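Local coordinates for thioredoxin peroxidase 2 (Plasmodium falciparum, PDB 2C0D), which probably reduces hydrogen peroxide and organic hydroperoxides to water and alcohols as a thioredoxin-dependent 2-Cys peroxiredoxin of the mitochondrion, at residues B[61-66]-B[143-148]; B[32-37]-B[130-135]; B[48-53]-B[92-97]. All blocks are in the same frame, centred on the assembly; numbering follows the deposited sequence.

Contact 1 (B[61-66]-B[143-148]); sequences LLFYPL and SFALRG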
loop_
_atom_site.group_PDB
_atom_site.type_symbol
_atom_site.label_atom_id
_atom_site.label_comp_id
_atom_site.label_asym_id
_atom_site.label_seq_id
_atom_site.Cartn_x
_atom_site.Cartn_y
_atom_site.Cartn_z
ATOM N N LEU B 61 0.605 -11.816 -3.003
ATOM C CA LEU B 61 -0.223 -12.379 -1.936
ATOM C C LEU B 61 -1.439 -11.483 -1.757
ATOM O O LEU B 61 -1.286 -10.281 -1.446
ATOM C CB LEU B 61 0.528 -12.436 -0.610
ATOM C CG LEU B 61 1.895 -13.109 -0.652
ATOM C CD1 LEU B 61 2.504 -13.221 0.754
ATOM C CD2 LEU B 61 1.826 -14.497 -1.372
ATOM N N LEU B 62 -2.633 -12.038 -1.895
ATOM C CA LEU B 62 -3.849 -11.265 -1.801
ATOM C C LEU B 62 -4.636 -11.777 -0.592
ATOM O O LEU B 62 -5.270 -12.844 -0.674
ATOM C CB LEU B 62 -4.658 -11.455 -3.102
ATOM C CG LEU B 62 -5.971 -10.696 -3.291
ATOM C CD1 LEU B 62 -5.735 -9.216 -3.560
ATOM C CD2 LEU B 62 -6.752 -11.322 -4.458
ATOM N N PHE B 63 -4.597 -11.040 0.519
ATOM C CA PHE B 63 -5.324 -11.454 1.736
ATOM C C PHE B 63 -6.739 -10.873 1.733
ATOM O O PHE B 63 -6.984 -9.749 1.234
ATOM C CB PHE B 63 -4.626 -10.893 2.978
ATOM C CG PHE B 63 -3.304 -11.549 3.288
ATOM C CD1 PHE B 63 -3.241 -12.610 4.211
ATOM C CD2 PHE B 63 -2.133 -11.078 2.703
ATOM C CE1 PHE B 63 -2.022 -13.198 4.531
ATOM C CE2 PHE B 63 -0.897 -11.648 3.027
ATOM C CZ PHE B 63 -0.837 -12.698 3.956
ATOM N N TYR B 64 -7.687 -11.616 2.301
ATOM C CA TYR B 64 -9.080 -11.088 2.344
ATOM C C TYR B 64 -9.853 -11.802 3.442
ATOM O O TYR B 64 -9.432 -12.899 3.892
ATOM C CB TYR B 64 -9.798 -11.266 0.986
ATOM C CG TYR B 64 -9.732 -12.698 0.535
ATOM C CD1 TYR B 64 -10.664 -13.667 0.999
ATOM C CD2 TYR B 64 -8.689 -13.114 -0.304
ATOM C CE1 TYR B 64 -10.545 -15.009 0.621
ATOM C CE2 TYR B 64 -8.563 -14.455 -0.678
ATOM C CZ TYR B 64 -9.472 -15.381 -0.213
ATOM O OH TYR B 64 -9.272 -16.690 -0.626
ATOM N N PRO B 65 -10.941 -11.167 3.918
ATOM C CA PRO B 65 -11.898 -11.746 4.868
ATOM C C PRO B 65 -13.045 -12.487 4.152
ATOM O O PRO B 65 -13.423 -12.116 3.031
ATOM C CB PRO B 65 -12.452 -10.483 5.576
ATOM C CG PRO B 65 -12.541 -9.475 4.457
ATOM C CD PRO B 65 -11.220 -9.731 3.665
ATOM N N LEU B 66 -13.555 -13.542 4.801
ATOM C CA LEU B 66 -14.742 -14.251 4.324
ATOM C C LEU B 66 -15.982 -14.085 5.226
ATOM O O LEU B 66 -17.014 -14.683 4.942
ATOM C CB LEU B 66 -14.457 -15.745 4.148
ATOM C CG LEU B 66 -13.564 -16.143 2.970
ATOM C CD1 LEU B 66 -13.548 -17.689 2.797
ATOM C CD2 LEU B 66 -13.960 -15.482 1.669
ATOM N N SER B 143 -8.643 -12.999 14.472
ATOM C CA SER B 143 -9.886 -13.425 13.881
ATOM C C SER B 143 -9.853 -13.640 12.354
ATOM O O SER B 143 -10.182 -14.740 11.877
ATOM C CB SER B 143 -11.021 -12.470 14.271
ATOM O OG SER B 143 -12.245 -13.014 13.803
ATOM N N PHE B 144 -9.492 -12.604 11.586
ATOM C CA PHE B 144 -9.501 -12.727 10.136
ATOM C C PHE B 144 -8.504 -11.788 9.506
ATOM O O PHE B 144 -8.007 -10.895 10.160
ATOM C CB PHE B 144 -10.895 -12.482 9.550
ATOM C CG PHE B 144 -11.470 -11.123 9.838
ATOM C CD1 PHE B 144 -11.126 -10.035 9.037
ATOM C CD2 PHE B 144 -12.374 -10.926 10.889
ATOM C CE1 PHE B 144 -11.687 -8.766 9.265
ATOM C CE2 PHE B 144 -12.946 -9.666 11.126
ATOM C CZ PHE B 144 -12.586 -8.578 10.323
ATOM N N ALA B 145 -8.223 -12.016 8.247
ATOM C CA ALA B 145 -7.267 -11.187 7.525
ATOM C C ALA B 145 -7.882 -9.902 6.968
ATOM O O ALA B 145 -8.985 -9.886 6.366
ATOM C CB ALA B 145 -6.609 -11.988 6.397
ATOM N N LEU B 146 -7.123 -8.825 7.093
ATOM C CA LEU B 146 -7.490 -7.536 6.502
ATOM C C LEU B 146 -7.190 -7.578 5.012
ATOM O O LEU B 146 -6.592 -8.548 4.500
ATOM C CB LEU B 146 -6.671 -6.404 7.167
ATOM C CG LEU B 146 -6.983 -6.241 8.682
ATOM C CD1 LEU B 146 -6.019 -5.255 9.295
ATOM C CD2 LEU B 146 -8.398 -5.708 8.820
ATOM N N ARG B 147 -7.590 -6.514 4.310
ATOM C CA ARG B 147 -7.492 -6.465 2.854
ATOM C C ARG B 147 -6.073 -6.069 2.469
ATOM O O ARG B 147 -5.814 -4.912 2.050
ATOM C CB ARG B 147 -8.544 -5.462 2.327
ATOM C CG ARG B 147 -8.975 -5.869 0.936
ATOM C CD ARG B 147 -10.359 -5.512 0.431
ATOM N NE ARG B 147 -11.519 -5.776 1.264
ATOM C CZ ARG B 147 -12.272 -6.887 1.237
ATOM N NH1 ARG B 147 -11.951 -7.946 0.503
ATOM N NH2 ARG B 147 -13.314 -6.962 2.035
ATOM N N GLY B 148 -5.144 -7.004 2.652
ATOM C CA GLY B 148 -3.720 -6.723 2.441
ATOM C C GLY B 148 -3.260 -7.285 1.116
ATOM O O GLY B 148 -3.812 -8.283 0.616
HETATM O O HOH W 1 -9.428 -14.086 6.494
HETATM O O HOH W 2 -13.409 -10.603 0.724
#
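Arg147 lays its guanidinium against the ring of Pro65, the two side chains crossing at about a right angle, a pair beside the predicted active site of this peroxiredoxin. Pro65 CD sits over one face of the guanidinium, 3.7 Å from Arg147 NH1, while Pro65 CG is 3.6 Å from Arg147 NH2. The arginine starts out away from segment 61-66; a bend at chi3 (-48°) brings its flat end back over the proline. Rotation of that plate is fixed by polar partners: Glu75 forms a salt bridge with NH1, the carbonyl oxygens of Phe70 and Leu166 accept from NH2 and NE, and a water in the guanidinium plane accepts from Arg147 NH1 at 3.0 Å and donates to Pro65 O. The side chains of Arg147 and Cys72, the predicted peroxidatic cysteine, approach to about 4 Å, and Pro65 opens the PxxxTxxC motif that Cys72 closes.

On its other flank Pro65 meets an aromatic, with Pro65 CB 3.7 Å from Phe144 CD1. Phe63 points its CB at the other segment, 3.4 Å from Leu146 O; its ring then leads away, though Phe63 CD1 still lies 4.1 Å from Ala145 CB. A second water joins Tyr64 O to Ala145 N where direct pairing of the strands has given way. Phe63 N donates to Gly148 O at 2.9 Å, although the position of that carbonyl is uncertain. Between these regions Arg147 centres an inverse gamma turn, Gly148 N bonding to Leu146 O, which breaks strand 144-152.

Strand 58-63 is flanked by antiparallel strand 144-152 and parallel strand 91-97. Helix 131-135 covers Phe63 and Ala145, Trp107 of helix 101-109 meets the Tyr64 ring, and Leu146 packs on Val27 of the second subunit.

Contact 2 (B[32-37]-B[130-135]); sequences YNFTAQ and KDISKN
Tyr32 presents one ring face to Asn135 and its hydroxyl to Asp131, so that one side chain engages two residues a helical turn apart. With CG anti to the backbone N (chi1 174°), the ring extends toward helix 131-135. Asn135 CB makes a CH-pi contact over one face, 3.7 Å from the ring centroid of Tyr32 and 20° off its normal. Tyr32 OH donates to Asp131 OD2 over a short 2.5 Å; the oxygen is met on its anti side, 22° out of the carboxylate plane, and ring and carboxylate stand nearly perpendicular.

Next inward, Phe34 packs on Ile132, its CB 3.5 Å from Ile132 CG1, while Ile132 CD1 approaches the ring obliquely, 3.6 Å from Phe34 CD1. Thr35 takes part through its backbone: a water donates to Thr35 O and, at 2.7 Å, to Asp131 OD2. Ala36, in strand 35-39, ends the row, with its CB 3.9 Å from Ile132 CD1.

A short helix thus packs on one arm of the N-terminal hairpin (35-39 with 45-49) and the residues leading into it, grading from an apolar inside, where Ile132 also reaches Phe63, to a polar outer side. That bond and water link the approach to strand 35-39 with the helix. Asp131 OD2 is gripped by both donors in the first helical turn, which would probably favour an ionised carboxylate.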
loop_
_atom_site.group_PDB
_atom_site.type_symbol
_atom_site.label_atom_id
_atom_site.label_comp_id
_atom_site.label_asym_id
_atom_site.label_seq_id
_atom_site.Cartn_x
_atom_site.Cartn_y
_atom_site.Cartn_z
ATOM N N TYR B 32 8.030 -13.690 5.003
ATOM C CA TYR B 32 7.717 -14.844 5.826
ATOM C C TYR B 32 7.394 -16.037 4.948
ATOM O O TYR B 32 6.442 -16.009 4.147
ATOM C CB TYR B 32 6.532 -14.505 6.744
ATOM C CG TYR B 32 6.023 -15.703 7.547
ATOM C CD1 TYR B 32 6.804 -16.272 8.575
ATOM C CD2 TYR B 32 4.766 -16.244 7.297
ATOM C CE1 TYR B 32 6.340 -17.364 9.328
ATOM C CE2 TYR B 32 4.285 -17.351 8.073
ATOM C CZ TYR B 32 5.092 -17.895 9.070
ATOM O OH TYR B 32 4.651 -18.976 9.846
ATOM N N ASN B 33 8.188 -17.099 5.116
ATOM C CA ASN B 33 8.088 -18.283 4.294
ATOM C C ASN B 33 7.108 -19.281 4.906
ATOM O O ASN B 33 7.487 -20.124 5.692
ATOM C CB ASN B 33 9.487 -18.928 4.198
ATOM C CG ASN B 33 9.537 -20.127 3.284
ATOM O OD1 ASN B 33 8.631 -20.381 2.463
ATOM N ND2 ASN B 33 10.643 -20.902 3.414
ATOM N N PHE B 34 5.856 -19.216 4.500
ATOM C CA PHE B 34 4.850 -20.089 5.100
ATOM C C PHE B 34 4.763 -21.424 4.404
ATOM O O PHE B 34 5.224 -21.584 3.274
ATOM C CB PHE B 34 3.492 -19.407 5.076
ATOM C CG PHE B 34 3.045 -18.970 3.709
ATOM C CD1 PHE B 34 2.340 -19.844 2.877
ATOM C CD2 PHE B 34 3.291 -17.674 3.269
ATOM C CE1 PHE B 34 1.908 -19.421 1.629
ATOM C CE2 PHE B 34 2.860 -17.248 2.037
ATOM C CZ PHE B 34 2.159 -18.125 1.212
ATOM N N THR B 35 4.161 -22.388 5.105
ATOM C CA THR B 35 3.723 -23.641 4.502
ATOM C C THR B 35 2.262 -23.834 4.942
ATOM O O THR B 35 1.914 -23.709 6.143
ATOM C CB THR B 35 4.593 -24.871 4.888
ATOM O OG1 THR B 35 5.954 -24.671 4.464
ATOM C CG2 THR B 35 4.085 -26.119 4.181
ATOM N N ALA B 36 1.388 -24.070 3.970
ATOM C CA ALA B 36 -0.041 -24.163 4.285
ATOM C C ALA B 36 -0.672 -25.003 3.198
ATOM O O ALA B 36 -0.103 -25.149 2.120
ATOM C CB ALA B 36 -0.703 -22.764 4.311
ATOM N N GLN B 37 -1.847 -25.536 3.466
ATOM C CA GLN B 37 -2.591 -26.203 2.392
ATOM C C GLN B 37 -3.248 -25.178 1.510
ATOM O O GLN B 37 -3.694 -24.113 1.984
ATOM C CB GLN B 37 -3.674 -27.130 2.964
ATOM C CG GLN B 37 -3.116 -28.290 3.761
ATOM C CD GLN B 37 -4.191 -29.290 4.074
ATOM O OE1 GLN B 37 -5.233 -28.921 4.622
ATOM N NE2 GLN B 37 -3.981 -30.552 3.685
ATOM N N LYS B 130 -3.569 -18.982 11.438
ATOM C CA LYS B 130 -3.472 -17.498 11.468
ATOM C C LYS B 130 -2.065 -16.930 11.458
ATOM O O LYS B 130 -1.919 -15.699 11.477
ATOM C CB LYS B 130 -4.273 -16.868 12.638
ATOM C CG LYS B 130 -5.722 -17.405 12.709
ATOM C CD LYS B 130 -6.512 -16.683 13.766
ATOM C CE LYS B 130 -7.902 -17.291 13.897
ATOM N NZ LYS B 130 -7.799 -18.480 14.818
ATOM N N ASP B 131 -1.048 -17.791 11.398
ATOM C CA ASP B 131 0.366 -17.328 11.434
ATOM C C ASP B 131 0.795 -16.574 10.162
ATOM O O ASP B 131 1.689 -15.707 10.220
ATOM C CB ASP B 131 1.333 -18.482 11.723
ATOM C CG ASP B 131 1.294 -19.549 10.661
ATOM O OD1 ASP B 131 0.329 -20.354 10.697
ATOM O OD2 ASP B 131 2.219 -19.615 9.786
ATOM N N ILE B 132 0.163 -16.869 9.023
ATOM C CA ILE B 132 0.555 -16.180 7.803
ATOM C C ILE B 132 0.058 -14.752 7.924
ATOM O O ILE B 132 0.833 -13.790 7.756
ATOM C CB ILE B 132 -0.011 -16.846 6.548
ATOM C CG1 ILE B 132 0.458 -18.335 6.448
ATOM C CG2 ILE B 132 0.454 -16.051 5.284
ATOM C CD1 ILE B 132 -0.259 -19.051 5.304
ATOM N N SER B 133 -1.235 -14.598 8.211
ATOM C CA SER B 133 -1.782 -13.225 8.385
ATOM C C SER B 133 -1.053 -12.484 9.498
ATOM O O SER B 133 -0.767 -11.289 9.354
ATOM C CB SER B 133 -3.305 -13.224 8.636
ATOM O OG SER B 133 -3.958 -13.874 7.545
ATOM N N LYS B 134 -0.692 -13.177 10.589
ATOM C CA LYS B 134 0.020 -12.489 11.685
ATOM C C LYS B 134 1.379 -11.953 11.222
ATOM O O LYS B 134 1.752 -10.800 11.538
ATOM C CB LYS B 134 0.214 -13.424 12.892
ATOM C CG LYS B 134 0.789 -12.685 14.153
ATOM N N ASN B 135 2.101 -12.787 10.488
ATOM C CA ASN B 135 3.468 -12.449 10.081
ATOM C C ASN B 135 3.530 -11.456 8.924
ATOM O O ASN B 135 4.583 -10.841 8.703
ATOM C CB ASN B 135 4.206 -13.721 9.768
ATOM C CG ASN B 135 4.736 -14.381 11.047
ATOM O OD1 ASN B 135 4.200 -15.374 11.535
ATOM N ND2 ASN B 135 5.741 -13.758 11.642
HETATM O O HOH W 3 2.170 -21.251 7.659
#

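Contact 3 (B[48-53]-B[92-97]); sequences VDLSSF and ELLGIS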
loop_
_atom_site.group_PDB
_atom_site.type_symbol
_atom_site.label_atom_id
_atom_site.label_comp_id
_atom_site.label_asym_id
_atom_site.label_seq_id
_atom_site.Cartn_x
_atom_site.Cartn_y
_atom_site.Cartn_z
ATOM N N VAL B 48 1.417 -25.505 -0.196
ATOM C CA VAL B 48 1.922 -24.270 -0.782
ATOM C C VAL B 48 3.041 -23.772 0.096
ATOM O O VAL B 48 2.844 -23.508 1.272
ATOM C CB VAL B 48 0.823 -23.164 -0.841
ATOM C CG1 VAL B 48 1.389 -21.877 -1.452
ATOM C CG2 VAL B 48 -0.382 -23.688 -1.646
ATOM N N ASP B 49 4.211 -23.641 -0.509
ATOM C CA ASP B 49 5.439 -23.294 0.181
ATOM C C ASP B 49 5.985 -22.072 -0.536
ATOM O O ASP B 49 6.341 -22.175 -1.707
ATOM C CB ASP B 49 6.413 -24.473 0.005
ATOM C CG ASP B 49 7.777 -24.225 0.609
ATOM O OD1 ASP B 49 7.954 -23.190 1.302
ATOM O OD2 ASP B 49 8.684 -25.082 0.374
ATOM N N LEU B 50 6.067 -20.934 0.152
ATOM C CA LEU B 50 6.475 -19.692 -0.520
ATOM C C LEU B 50 7.863 -19.859 -1.115
ATOM O O LEU B 50 8.146 -19.369 -2.216
ATOM C CB LEU B 50 6.441 -18.488 0.419
ATOM C CG LEU B 50 6.409 -17.125 -0.278
ATOM C CD1 LEU B 50 5.152 -17.065 -1.193
ATOM C CD2 LEU B 50 6.398 -15.988 0.754
ATOM N N SER B 51 8.725 -20.586 -0.406
ATOM C CA SER B 51 10.114 -20.689 -0.834
ATOM C C SER B 51 10.265 -21.436 -2.141
ATOM O O SER B 51 11.282 -21.278 -2.817
ATOM C CB SER B 51 11.026 -21.283 0.245
ATOM O OG SER B 51 10.700 -22.627 0.485
ATOM N N SER B 52 9.235 -22.179 -2.544
ATOM C CA SER B 52 9.285 -22.873 -3.832
ATOM C C SER B 52 9.355 -21.947 -5.048
ATOM O O SER B 52 9.780 -22.374 -6.122
ATOM C CB SER B 52 8.139 -23.873 -4.005
ATOM O OG SER B 52 6.893 -23.232 -4.213
ATOM N N PHE B 53 8.943 -20.692 -4.881
ATOM C CA PHE B 53 8.913 -19.755 -6.003
ATOM C C PHE B 53 10.232 -18.981 -6.147
ATOM O O PHE B 53 10.456 -18.293 -7.145
ATOM C CB PHE B 53 7.710 -18.809 -5.852
ATOM C CG PHE B 53 6.386 -19.538 -5.818
ATOM C CD1 PHE B 53 5.855 -20.080 -6.990
ATOM C CD2 PHE B 53 5.694 -19.718 -4.619
ATOM C CE1 PHE B 53 4.642 -20.781 -6.989
ATOM C CE2 PHE B 53 4.445 -20.416 -4.600
ATOM C CZ PHE B 53 3.927 -20.950 -5.802
ATOM N N GLU B 92 3.029 -15.514 -9.603
ATOM C CA GLU B 92 2.076 -16.445 -8.984
ATOM C C GLU B 92 1.103 -15.661 -8.082
ATOM O O GLU B 92 1.552 -15.037 -7.093
ATOM C CB GLU B 92 2.845 -17.481 -8.148
ATOM C CG GLU B 92 1.919 -18.601 -7.574
ATOM C CD GLU B 92 1.616 -19.756 -8.535
ATOM O OE1 GLU B 92 2.290 -19.871 -9.597
ATOM O OE2 GLU B 92 0.703 -20.590 -8.208
ATOM N N LEU B 93 -0.191 -15.680 -8.409
ATOM C CA LEU B 93 -1.208 -15.031 -7.550
ATOM C C LEU B 93 -1.689 -16.026 -6.492
ATOM O O LEU B 93 -2.153 -17.144 -6.832
ATOM C CB LEU B 93 -2.393 -14.559 -8.394
ATOM C CG LEU B 93 -3.516 -13.848 -7.625
ATOM C CD1 LEU B 93 -2.989 -12.563 -6.915
ATOM C CD2 LEU B 93 -4.685 -13.517 -8.607
ATOM N N LEU B 94 -1.596 -15.645 -5.219
ATOM C CA LEU B 94 -2.102 -16.515 -4.132
ATOM C C LEU B 94 -3.140 -15.764 -3.284
ATOM O O LEU B 94 -2.818 -14.715 -2.670
ATOM C CB LEU B 94 -0.959 -16.966 -3.229
ATOM C CG LEU B 94 0.165 -17.741 -3.946
ATOM C CD1 LEU B 94 1.309 -17.999 -2.992
ATOM C CD2 LEU B 94 -0.339 -19.039 -4.571
ATOM N N GLY B 95 -4.374 -16.282 -3.260
ATOM C CA GLY B 95 -5.386 -15.691 -2.378
ATOM C C GLY B 95 -5.185 -16.328 -1.021
ATOM O O GLY B 95 -4.904 -17.552 -0.914
ATOM N N ILE B 96 -5.245 -15.531 0.039
ATOM C CA ILE B 96 -5.038 -16.096 1.379
ATOM C C ILE B 96 -6.146 -15.628 2.347
ATOM O O ILE B 96 -6.402 -14.433 2.439
ATOM C CB ILE B 96 -3.683 -15.678 1.976
ATOM C CG1 ILE B 96 -2.526 -16.049 1.033
ATOM C CG2 ILE B 96 -3.504 -16.337 3.358
ATOM C CD1 ILE B 96 -1.183 -15.434 1.397
ATOM N N SER B 97 -6.798 -16.550 3.055
ATOM C CA SER B 97 -7.732 -16.160 4.151
ATOM C C SER B 97 -7.559 -17.155 5.298
ATOM O O SER B 97 -6.972 -18.231 5.102
ATOM C CB SER B 97 -9.203 -16.093 3.714
ATOM O OG SER B 97 -9.764 -17.415 3.558
#
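The Phe53 ring is covered on both faces: the aliphatic part of Glu92 lies over one, and Ser52 OG sits 3.7 Å above the plane on the opposite one. Phe53 and Glu92 cross at about a right angle, with Phe53 CE1 3.5 Å from Glu92 CG. The Glu92 chain bends at chi2 (83°), bringing CG and CD over Phe53 CE1; the carboxylate and ring planes are 27° apart, and OE1 forms a salt bridge with Lys57. Leu94 CD1 approaches the same ring obliquely, 4.3 Å from Phe53 CE2.

That methyl is also where the rest converges. Val48 and Leu94 reach toward each other tip to tip, Val48 CG1 lying 4.2 Å from Leu94 CD1, and Leu50 CD1 is 4.3 Å from the same atom. The turn that presents Phe53 is pinned at Asp49: its OD1 accepts from Ser51 N, an Asx turn, and from Ser51 OG, while Asp49 O accepts from Ser52 N and Ser52 OG.

Side chains alone pack one arm of the N-terminal hairpin (35-39 with 45-49) against strand 91-97 of the thioredoxin-like peroxiredoxin fold. That strand pairs with 58-63 and 123-126; Thr123 touches Val48 and Leu94, and Cys59 packs on Leu50 and Phe53.

In the fold
Contacts 1 and 3 are largely buried and contact 2 only partly so, but burial alone does not set their chemistry. Contact 1 joins neighbouring strands beside the predicted active site, combining backbone, water and guanidinium interactions; contact 3 joins two unpaired strands of the sheet through side chains alone; contact 2, farther from the chain centre, adds a polar margin to an apolar inside. All three reach one mixed sheet. Contacts 1 and 3 are tied by parallel strands 58-63 and 91-97, where Leu62 pairs with Leu94 and Ile96. Contacts 2 and 3 adjoin through strands 35-39 and 45-49, as Ala36 pairs with Val48. Contacts 1 and 2 meet where Ile132 and Ser133 pack on Phe63.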